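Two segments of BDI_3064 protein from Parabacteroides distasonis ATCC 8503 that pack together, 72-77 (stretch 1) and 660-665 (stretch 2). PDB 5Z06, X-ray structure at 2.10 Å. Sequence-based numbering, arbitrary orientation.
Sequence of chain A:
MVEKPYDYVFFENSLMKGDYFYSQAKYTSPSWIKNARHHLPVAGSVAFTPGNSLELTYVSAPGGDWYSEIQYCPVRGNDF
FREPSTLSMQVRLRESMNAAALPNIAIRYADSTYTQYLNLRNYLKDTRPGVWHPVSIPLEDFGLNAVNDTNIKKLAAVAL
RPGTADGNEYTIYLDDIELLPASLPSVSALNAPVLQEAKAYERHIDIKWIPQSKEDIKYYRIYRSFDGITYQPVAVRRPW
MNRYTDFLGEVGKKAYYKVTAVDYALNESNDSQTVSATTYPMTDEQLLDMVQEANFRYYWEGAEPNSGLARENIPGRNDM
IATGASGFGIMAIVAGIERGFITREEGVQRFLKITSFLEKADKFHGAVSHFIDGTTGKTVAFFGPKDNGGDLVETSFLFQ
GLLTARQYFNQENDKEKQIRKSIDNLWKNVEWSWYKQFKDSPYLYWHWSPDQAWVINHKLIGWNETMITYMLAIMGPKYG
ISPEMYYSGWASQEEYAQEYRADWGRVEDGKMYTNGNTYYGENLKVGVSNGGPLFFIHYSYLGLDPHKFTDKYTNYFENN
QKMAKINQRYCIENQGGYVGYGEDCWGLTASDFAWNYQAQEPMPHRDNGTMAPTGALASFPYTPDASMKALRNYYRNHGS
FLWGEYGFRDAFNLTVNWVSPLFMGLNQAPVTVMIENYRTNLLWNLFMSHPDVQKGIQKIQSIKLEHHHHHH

Stretch 1, residues 72-77: YCPVRG
Stretch 2 (660-665) SPLFMG

How do two segments nearly six hundred residues apart in sequence lie against each other? They run almost the same way, the CA 73 to 76 and CA 661 to 664 directions differing by 12°, with no hydrogen bond between them. The nearest CA atoms across the gap are V75 CA and P661 CA, 7.3 Å apart, a spacing filled by side chains. Stretch 1 is extended without regular secondary structure: phi/psi is -96/104 at C73, -65/141 at P74, -133/130 at V75 and -45/130 at R76, before G77 turns to 72/3, a positive phi that favours glycine. In stretch 2, P661 (-82/7) and L662 (-134/165) lead into a short strand at F663 (-110/140) and M664 (-112/130). Together the stretches bury 244 Å².

What does R76, which covers the most surface, do with its long side chain? Its CA-to-CB bond points toward stretch 2, and chi1 and chi2 are both t (175° and -176°), so the chain begins fully extended; chi3 then bends to m (-67°), with chi4 at -99°. The aliphatic root meets leucine, R76 CB lying 4.1 Å from L662 CD2. Farther out, R76 NE is 3.4 Å from M664 CE, and that methyl sits over one face of the guanidinium. The flat group can accept an apolar methyl there while its nitrogens hydrogen-bond elsewhere in the structure.

How does M664 reach this face? Its CA-to-CB bond points sideways, but chi1 t (-164°), chi2 p (74°) and chi3 t (-172°) bring the end of the side chain nearer. An unbranched, flexible thioether suits this reach, carrying a methyl to the arginine from a buried strand residue.

What does P661 offer to the other stretch? Its CA-to-CB bond points toward stretch 1, and the ring, puckered C-gamma endo, presents P661 CG to V75 CG2 at 3.8 Å and C73 SG at 3.9 Å. C73 and V75, both with chi1 t (166° and 180°), direct CB toward stretch 2, whereas the CA-to-CB bond of the intervening P74 points away. A compact ring fits against the small thiol and the branched valine.

How does L662 continue the apolar seam? With chi1 p (51°) and chi2 p (72°), L662 CD2 lies 4.0 Å from V75 CG1, so the valine meets proline through one methyl and leucine through the other. L662 N donates a hydrogen bond to S660 OG (3.2 Å, 159°) within stretch 2.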

# COMPACT_ATOMS: atom_id res chain seq x y z
N TYR A 72 7.07 16.35 -5.53
CA TYR A 72 5.90 15.85 -4.84
C TYR A 72 5.77 14.38 -5.18
O TYR A 72 5.88 14.03 -6.34
CB TYR A 72 4.61 16.58 -5.27
CG TYR A 72 3.38 15.91 -4.70
CD1 TYR A 72 3.07 16.02 -3.35
CD2 TYR A 72 2.54 15.15 -5.51
CE1 TYR A 72 1.96 15.41 -2.82
CE2 TYR A 72 1.42 14.52 -4.98
CZ TYR A 72 1.13 14.65 -3.64
OH TYR A 72 0.02 14.01 -3.13
N CYS A 73 5.57 13.56 -4.16
CA CYS A 73 5.46 12.09 -4.31
C CYS A 73 3.99 11.75 -4.40
O CYS A 73 3.30 11.85 -3.40
CB CYS A 73 6.10 11.39 -3.08
SG CYS A 73 5.71 9.62 -2.91
N PRO A 74 3.48 11.43 -5.60
CA PRO A 74 2.05 11.09 -5.68
C PRO A 74 1.74 9.83 -4.92
O PRO A 74 2.54 8.89 -4.89
CB PRO A 74 1.79 10.89 -7.17
CG PRO A 74 3.14 10.62 -7.74
CD PRO A 74 4.06 11.51 -6.95
N VAL A 75 0.60 9.83 -4.24
CA VAL A 75 0.22 8.68 -3.46
C VAL A 75 -1.23 8.41 -3.82
O VAL A 75 -2.07 9.33 -3.80
CB VAL A 75 0.36 8.96 -1.96
CG1 VAL A 75 -0.06 7.74 -1.16
CG2 VAL A 75 1.79 9.35 -1.62
N ARG A 76 -1.50 7.15 -4.15
CA ARG A 76 -2.84 6.71 -4.50
C ARG A 76 -3.85 7.27 -3.51
O ARG A 76 -3.66 7.19 -2.28
CB ARG A 76 -2.89 5.18 -4.50
CG ARG A 76 -4.26 4.57 -4.74
CD ARG A 76 -4.18 3.06 -4.63
NE ARG A 76 -3.38 2.53 -5.72
CZ ARG A 76 -3.84 1.99 -6.85
NH1 ARG A 76 -5.15 1.83 -7.09
NH2 ARG A 76 -2.97 1.59 -7.75
N GLY A 77 -4.92 7.87 -4.04
CA GLY A 77 -5.98 8.41 -3.20
C GLY A 77 -5.66 9.68 -2.42
O GLY A 77 -6.51 10.14 -1.65
N SER A 660 7.78 2.24 -0.84
CA SER A 660 6.45 2.74 -0.98
C SER A 660 6.07 3.57 0.22
O SER A 660 6.39 3.20 1.36
CB SER A 660 5.48 1.58 -1.10
OG SER A 660 4.19 2.07 -1.19
N PRO A 661 5.37 4.70 -0.01
CA PRO A 661 4.86 5.49 1.12
C PRO A 661 3.55 4.96 1.70
O PRO A 661 3.01 5.60 2.58
CB PRO A 661 4.64 6.87 0.51
CG PRO A 661 4.35 6.60 -0.94
CD PRO A 661 5.00 5.29 -1.31
N LEU A 662 3.06 3.81 1.25
CA LEU A 662 1.74 3.35 1.64
C LEU A 662 1.71 1.89 2.04
O LEU A 662 2.64 1.11 1.76
CB LEU A 662 0.71 3.62 0.50
CG LEU A 662 0.98 3.16 -0.93
CD1 LEU A 662 0.87 1.66 -1.10
CD2 LEU A 662 -0.04 3.80 -1.85
N PHE A 663 0.61 1.55 2.69
CA PHE A 663 0.18 0.20 2.84
C PHE A 663 -1.06 0.04 2.00
O PHE A 663 -1.95 0.91 1.98
CB PHE A 663 -0.15 -0.06 4.30
CG PHE A 663 0.99 0.18 5.19
CD1 PHE A 663 1.95 -0.80 5.37
CD2 PHE A 663 1.15 1.41 5.81
CE1 PHE A 663 3.04 -0.56 6.18
CE2 PHE A 663 2.23 1.65 6.63
CZ PHE A 663 3.18 0.67 6.81
N MET A 664 -1.15 -1.10 1.35
CA MET A 664 -2.18 -1.31 0.34
C MET A 664 -3.15 -2.35 0.87
O MET A 664 -2.73 -3.39 1.33
CB MET A 664 -1.50 -1.81 -0.93
CG MET A 664 -2.34 -1.71 -2.16
SD MET A 664 -2.53 -0.03 -2.75
CE MET A 664 -3.75 -0.41 -4.00
N GLY A 665 -4.44 -2.04 0.79
CA GLY A 665 -5.51 -2.95 1.23
C GLY A 665 -5.43 -4.31 0.57
O GLY A 665 -5.67 -5.34 1.21